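Local coordinates for protein probable arabinosyltransferase B (Mycobacterium tuberculosis H37Rv, PDB 7BVF) that polymerises arabinose into the arabinan of cell-wall arabinogalactan as a membrane-embedded arabinosyltransferase, at residues Phe287-Val292 / Val717-Met722; Asn296-Gly301 / Gly645-Ser650. All blocks are in the same frame, centred on the assembly; numbering follows the deposited sequence.

In the fold
Both contacts bring helix 278-293 and the residues just after it against parts of the chain more than 340 residues away. Contact 1 is a buried helix-to-helix packing with helix 706-727, and no hydrogen bond crosses it. About 14 Å away, centre to centre, contact 2 joins two loops that are more exposed, although it lies closer to the middle of the chain, through a weak hydrogen bond and a CH-pi contact, and it reaches ethambutol through Asp299. Along the chain it is nested inside the loop that contact 1 closes. The two sites touch where Trp646 lies against Trp290, with CH2 to CH2 4.0 Å, and against Met722, whose SD is 4.0 Å from Trp646 CE2.

Contact 1 (Phe287-Val292 / Val717-Met722); sequences FLLWHV and VFVASM
Trp290 reaches from helix 278-293 to Met722 on helix 706-727, two predicted transmembrane helices whose segment axes approach to 11.3 Å at an angle of 36°. Its CB leaves the backbone with CG anti to the backbone N (chi1 -165°). On the five-membered ring, NE1 turns out of the interface to hydrogen-bond Met396 O. The six-membered ring does the bridging. CZ3 and CH2 at its tip both meet Met722 CG, each at 3.5 Å, in an oblique approach. At the ring edge, near its plane, the carbonyl oxygen Phe718 O is 3.8 Å from Trp290 CZ3. Bends at chi2 and chi3 of Met722 accompany a Met-aromatic contact, with SD 5.3 Å from the centroid of the six-membered ring and oblique to it. Beside this, the Leu289 side chain crosses that of Val719 at about a right angle, methyl CD2 to methyl CG1 at 4.2 Å. Phe718 and Val719 also touch Met396, so one loop serves both helices. The indole N-H is spent on Met396 O and no hydrogen bond links the two segments, so their direct contact is van der Waals, sulfur and aromatic packing.

Contact 2 (Asn296-Gly301 / Gly645-Ser650); sequences NSSDDG and GWWYVS. With 95E (Ethambutol), chain E.
Ser650 OG accepts a weak, fairly straight hydrogen bond from the backbone of Asn296, with N 3.4 Å from OG and an N-H...O angle of 152°; a second weak bond links the same OG to Asn735 ND2. The contact joins two loops of a GT-C clan membrane glycosyltransferase: the turn between helices 278-293 and 300-308, which leads into the ethambutol pocket, and the loop between helices 622-639 and 668-687. Trp647 forms the apolar half. Its CG lies anti to the carbonyl carbon (chi1 -75°), and one face of the indole receives the CB of Ser298 in a CH-pi contact, with CB 4.1 Å from the centroid of the six-membered ring and nearly over its centre. Trp647 also touches Arg539 of helix 537-559, while Ser298 touches His594, another residue of the ethambutol pocket. Ser298 works in two directions: its CB rests on the ring, whereas OG, set between the backbone N and the carbonyl carbon, donates to Asp299 OD1 at 2.9 Å. The hydroxyl meets Asp299 OD1 on the anti side, 34° out of the carboxylate plane, and OD1 also forms a long, weak ion pair with Arg403. Ser298 is thus a second-shell residue that tethers Asp299, which lines the drug pocket; the bond modelled from ethambutol N9 to Asp299 OD2 is doubtful, because that oxygen sits too close to the ligand. Back at the indole, the carbonyl oxygen Asn296 O lies at the ring edge, near its plane, 3.8 Å from Trp647 CD1.

Contact 1 (Phe287-Val292 / Val717-Met722)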
loop_
_atom_site.group_PDB
_atom_site.type_symbol
_atom_site.label_atom_id
_atom_site.label_comp_id
_atom_site.label_asym_id
_atom_site.label_seq_id
_atom_site.Cartn_x
_atom_site.Cartn_y
_atom_site.Cartn_z
ATOM N N PHE A 287 10.748 26.997 24.163
ATOM C CA PHE A 287 11.097 25.669 24.655
ATOM C C PHE A 287 10.430 25.395 25.998
ATOM O O PHE A 287 9.865 24.316 26.212
ATOM C CB PHE A 287 12.615 25.526 24.776
ATOM C CG PHE A 287 13.259 24.897 23.579
ATOM C CD1 PHE A 287 13.152 23.543 23.353
ATOM C CD2 PHE A 287 13.969 25.661 22.678
ATOM C CE1 PHE A 287 13.736 22.969 22.252
ATOM C CE2 PHE A 287 14.554 25.086 21.574
ATOM C CZ PHE A 287 14.437 23.740 21.362
ATOM N N LEU A 288 10.479 26.369 26.908
ATOM C CA LEU A 288 9.903 26.165 28.232
ATOM C C LEU A 288 8.388 26.039 28.184
ATOM O O LEU A 288 7.805 25.337 29.013
ATOM C CB LEU A 288 10.305 27.305 29.163
ATOM C CG LEU A 288 11.783 27.376 29.538
ATOM C CD1 LEU A 288 11.997 28.386 30.645
ATOM C CD2 LEU A 288 12.297 26.014 29.952
ATOM N N LEU A 289 7.732 26.707 27.237
ATOM C CA LEU A 289 6.281 26.590 27.132
ATOM C C LEU A 289 5.878 25.236 26.569
ATOM O O LEU A 289 4.944 24.598 27.071
ATOM C CB LEU A 289 5.739 27.720 26.263
ATOM C CG LEU A 289 4.232 27.842 26.075
ATOM C CD1 LEU A 289 3.574 28.343 27.343
ATOM C CD2 LEU A 289 3.942 28.773 24.921
ATOM N N TRP A 290 6.568 24.783 25.523
ATOM C CA TRP A 290 6.267 23.495 24.921
ATOM C C TRP A 290 6.618 22.334 25.832
ATOM O O TRP A 290 6.032 21.258 25.693
ATOM C CB TRP A 290 7.008 23.350 23.596
ATOM C CG TRP A 290 6.509 22.238 22.747
ATOM C CD1 TRP A 290 7.126 21.050 22.514
ATOM C CD2 TRP A 290 5.287 22.207 22.007
ATOM N NE1 TRP A 290 6.365 20.278 21.676
ATOM C CE2 TRP A 290 5.229 20.968 21.349
ATOM C CE3 TRP A 290 4.235 23.107 21.836
ATOM C CZ2 TRP A 290 4.166 20.606 20.539
ATOM C CZ3 TRP A 290 3.184 22.745 21.034
ATOM C CH2 TRP A 290 3.154 21.508 20.394
ATOM N N HIS A 291 7.564 22.510 26.753
ATOM C CA HIS A 291 7.847 21.432 27.692
ATOM C C HIS A 291 6.662 21.158 28.607
ATOM O O HIS A 291 6.506 20.033 29.093
ATOM C CB HIS A 291 9.087 21.757 28.520
ATOM C CG HIS A 291 9.545 20.631 29.392
ATOM N ND1 HIS A 291 9.465 20.673 30.765
ATOM C CD2 HIS A 291 10.091 19.431 29.084
ATOM C CE1 HIS A 291 9.942 19.549 31.267
ATOM N NE2 HIS A 291 10.328 18.778 30.269
ATOM N N VAL A 292 5.817 22.152 28.847
ATOM C CA VAL A 292 4.705 22.024 29.781
ATOM C C VAL A 292 3.393 21.736 29.065
ATOM O O VAL A 292 2.675 20.808 29.429
ATOM C CB VAL A 292 4.596 23.289 30.660
ATOM C CG1 VAL A 292 3.550 23.089 31.734
ATOM C CG2 VAL A 292 5.935 23.618 31.280
ATOM N N VAL A 717 0.822 28.240 14.726
ATOM C CA VAL A 717 -0.256 27.264 14.567
ATOM C C VAL A 717 -0.082 26.105 15.544
ATOM O O VAL A 717 -1.047 25.654 16.177
ATOM C CB VAL A 717 -0.316 26.773 13.110
ATOM C CG1 VAL A 717 -1.087 25.473 13.019
ATOM C CG2 VAL A 717 -0.946 27.827 12.223
ATOM N N PHE A 718 1.151 25.608 15.684
ATOM C CA PHE A 718 1.405 24.499 16.602
ATOM C C PHE A 718 1.057 24.872 18.035
ATOM O O PHE A 718 0.470 24.070 18.767
ATOM C CB PHE A 718 2.867 24.060 16.538
ATOM C CG PHE A 718 3.258 23.396 15.255
ATOM C CD1 PHE A 718 2.332 23.170 14.256
ATOM C CD2 PHE A 718 4.563 22.998 15.052
ATOM C CE1 PHE A 718 2.705 22.565 13.080
ATOM C CE2 PHE A 718 4.939 22.395 13.881
ATOM C CZ PHE A 718 4.011 22.180 12.893
ATOM N N VAL A 719 1.428 26.078 18.463
ATOM C CA VAL A 719 1.145 26.483 19.838
ATOM C C VAL A 719 -0.350 26.709 20.038
ATOM O O VAL A 719 -0.911 26.365 21.091
ATOM C CB VAL A 719 1.963 27.734 20.202
ATOM C CG1 VAL A 719 1.532 28.281 21.544
ATOM C CG2 VAL A 719 3.440 27.404 20.219
ATOM N N ALA A 720 -1.021 27.283 19.037
ATOM C CA ALA A 720 -2.454 27.520 19.148
ATOM C C ALA A 720 -3.232 26.220 19.238
ATOM O O ALA A 720 -4.261 26.166 19.916
ATOM C CB ALA A 720 -2.945 28.347 17.964
ATOM N N SER A 721 -2.762 25.164 18.573
ATOM C CA SER A 721 -3.431 23.869 18.683
ATOM C C SER A 721 -3.521 23.412 20.134
ATOM O O SER A 721 -4.607 23.095 20.634
ATOM C CB SER A 721 -2.699 22.827 17.840
ATOM O OG SER A 721 -2.874 23.085 16.463
ATOM N N MET A 722 -2.388 23.387 20.838
ATOM C CA MET A 722 -2.387 22.899 22.212
ATOM C C MET A 722 -3.094 23.864 23.153
ATOM O O MET A 722 -3.750 23.433 24.108
ATOM C CB MET A 722 -0.960 22.643 22.681
ATOM C CG MET A 722 -0.111 21.873 21.692
ATOM S SD MET A 722 -0.960 20.507 20.882
ATOM C CE MET A 722 -0.949 19.272 22.166
#

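Contact 2 (Asn296-Gly301 / Gly645-Ser650)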
loop_
_atom_site.group_PDB
_atom_site.type_symbol
_atom_site.label_atom_id
_atom_site.label_comp_id
_atom_site.label_asym_id
_atom_site.label_seq_id
_atom_site.Cartn_x
_atom_site.Cartn_y
_atom_site.Cartn_z
ATOM N N ASN A 296 3.548 14.860 23.135
ATOM C CA ASN A 296 4.593 13.880 23.393
ATOM C C ASN A 296 4.696 12.929 22.209
ATOM O O ASN A 296 3.920 13.003 21.252
ATOM C CB ASN A 296 4.321 13.108 24.687
ATOM C CG ASN A 296 4.149 14.015 25.874
ATOM O OD1 ASN A 296 3.316 13.770 26.742
ATOM N ND2 ASN A 296 4.934 15.076 25.921
ATOM N N SER A 297 5.667 12.024 22.279
ATOM C CA SER A 297 5.898 11.054 21.225
ATOM C C SER A 297 5.001 9.836 21.420
ATOM O O SER A 297 4.152 9.788 22.311
ATOM C CB SER A 297 7.369 10.646 21.190
ATOM O OG SER A 297 8.214 11.777 21.288
ATOM N N SER A 298 5.191 8.833 20.567
ATOM C CA SER A 298 4.459 7.582 20.694
ATOM C C SER A 298 5.167 6.579 21.590
ATOM O O SER A 298 4.504 5.824 22.309
ATOM C CB SER A 298 4.236 6.961 19.315
ATOM O OG SER A 298 5.437 6.958 18.568
ATOM N N ASP A 299 6.505 6.609 21.568
ATOM C CA ASP A 299 7.343 5.648 22.338
ATOM C C ASP A 299 7.678 6.173 23.741
ATOM O O ASP A 299 8.842 6.010 24.160
ATOM C CB ASP A 299 8.611 5.275 21.564
ATOM C CG ASP A 299 8.329 4.703 20.186
ATOM O OD1 ASP A 299 7.849 5.465 19.323
ATOM O OD2 ASP A 299 8.593 3.500 19.985
ATOM N N ASP A 300 6.709 6.775 24.438
ATOM C CA ASP A 300 6.936 7.237 25.801
ATOM C C ASP A 300 6.512 6.211 26.835
ATOM O O ASP A 300 7.277 5.914 27.758
ATOM C CB ASP A 300 6.182 8.541 26.054
ATOM C CG ASP A 300 6.738 9.693 25.263
ATOM O OD1 ASP A 300 6.452 10.852 25.624
ATOM O OD2 ASP A 300 7.463 9.440 24.280
ATOM N N GLY A 301 5.305 5.666 26.698
ATOM C CA GLY A 301 4.901 4.574 27.561
ATOM C C GLY A 301 5.796 3.364 27.400
ATOM O O GLY A 301 6.074 2.656 28.366
ATOM N N GLY A 645 -3.599 15.850 13.351
ATOM C CA GLY A 645 -3.678 14.865 14.408
ATOM C C GLY A 645 -2.375 14.710 15.172
ATOM O O GLY A 645 -1.292 14.748 14.598
ATOM N N TRP A 646 -2.506 14.543 16.481
ATOM C CA TRP A 646 -1.411 14.194 17.370
ATOM C C TRP A 646 -1.644 12.793 17.925
ATOM O O TRP A 646 -2.580 12.091 17.542
ATOM C CB TRP A 646 -1.272 15.226 18.489
ATOM C CG TRP A 646 -1.167 16.636 18.003
ATOM C CD1 TRP A 646 -2.193 17.464 17.670
ATOM C CD2 TRP A 646 0.034 17.388 17.805
ATOM N NE1 TRP A 646 -1.710 18.684 17.274
ATOM C CE2 TRP A 646 -0.343 18.662 17.346
ATOM C CE3 TRP A 646 1.393 17.107 17.968
ATOM C CZ2 TRP A 646 0.587 19.652 17.049
ATOM C CZ3 TRP A 646 2.313 18.092 17.671
ATOM C CH2 TRP A 646 1.907 19.348 17.219
ATOM N N TRP A 647 -0.773 12.388 18.843
ATOM C CA TRP A 647 -0.754 11.019 19.346
ATOM C C TRP A 647 -1.758 10.776 20.467
ATOM O O TRP A 647 -2.711 11.539 20.637
ATOM C CB TRP A 647 0.656 10.642 19.790
ATOM C CG TRP A 647 1.556 10.390 18.622
ATOM C CD1 TRP A 647 2.639 11.127 18.250
ATOM C CD2 TRP A 647 1.431 9.345 17.653
ATOM N NE1 TRP A 647 3.205 10.598 17.117
ATOM C CE2 TRP A 647 2.480 9.504 16.729
ATOM C CE3 TRP A 647 0.536 8.285 17.479
ATOM C CZ2 TRP A 647 2.661 8.644 15.652
ATOM C CZ3 TRP A 647 0.718 7.435 16.406
ATOM C CH2 TRP A 647 1.772 7.619 15.507
ATOM N N TYR A 648 -1.547 9.694 21.214
ATOM C CA TYR A 648 -2.521 9.039 22.080
ATOM C C TYR A 648 -3.420 9.981 22.878
ATOM O O TYR A 648 -4.630 10.007 22.647
ATOM C CB TYR A 648 -1.743 8.104 23.014
ATOM C CG TYR A 648 -2.502 7.477 24.157
ATOM C CD1 TYR A 648 -3.697 6.811 23.948
ATOM C CD2 TYR A 648 -1.994 7.521 25.445
ATOM C CE1 TYR A 648 -4.375 6.233 24.994
ATOM C CE2 TYR A 648 -2.663 6.946 26.492
ATOM C CZ TYR A 648 -3.852 6.302 26.264
ATOM O OH TYR A 648 -4.525 5.723 27.312
ATOM N N VAL A 649 -2.865 10.781 23.785
ATOM C CA VAL A 649 -3.668 11.683 24.604
ATOM C C VAL A 649 -3.340 13.139 24.328
ATOM O O VAL A 649 -3.827 14.026 25.033
ATOM C CB VAL A 649 -3.526 11.375 26.102
ATOM C CG1 VAL A 649 -4.332 10.159 26.471
ATOM C CG2 VAL A 649 -2.074 11.174 26.466
ATOM N N SER A 650 -2.518 13.409 23.325
ATOM C CA SER A 650 -2.228 14.769 22.909
ATOM C C SER A 650 -3.257 15.298 21.929
ATOM O O SER A 650 -3.209 16.478 21.576
ATOM C CB SER A 650 -0.836 14.835 22.286
ATOM O OG SER A 650 0.152 14.456 23.223
HETATM C C2 95E E . 7.656 2.356 17.746
HETATM O O12 95E E . 13.709 -0.484 21.789
HETATM C C11 95E E . 12.433 -0.466 21.251
HETATM C C10 95E E . 12.163 0.980 20.982
HETATM C C13 95E E . 12.537 1.841 22.168
HETATM C C14 95E E . 12.012 3.189 21.723
HETATM N N9 95E E . 10.785 1.124 20.640
HETATM C C8 95E E . 10.371 0.093 19.705
HETATM C C7 95E E . 9.542 0.711 18.586
HETATM N N6 95E E . 8.131 0.502 18.842
HETATM C C3 95E E . 7.436 0.868 17.678
HETATM O O1 95E E . 6.739 3.050 16.968
HETATM C C4 95E E . 6.018 0.404 17.930
HETATM C C5 95E E . 5.284 -0.246 16.740
#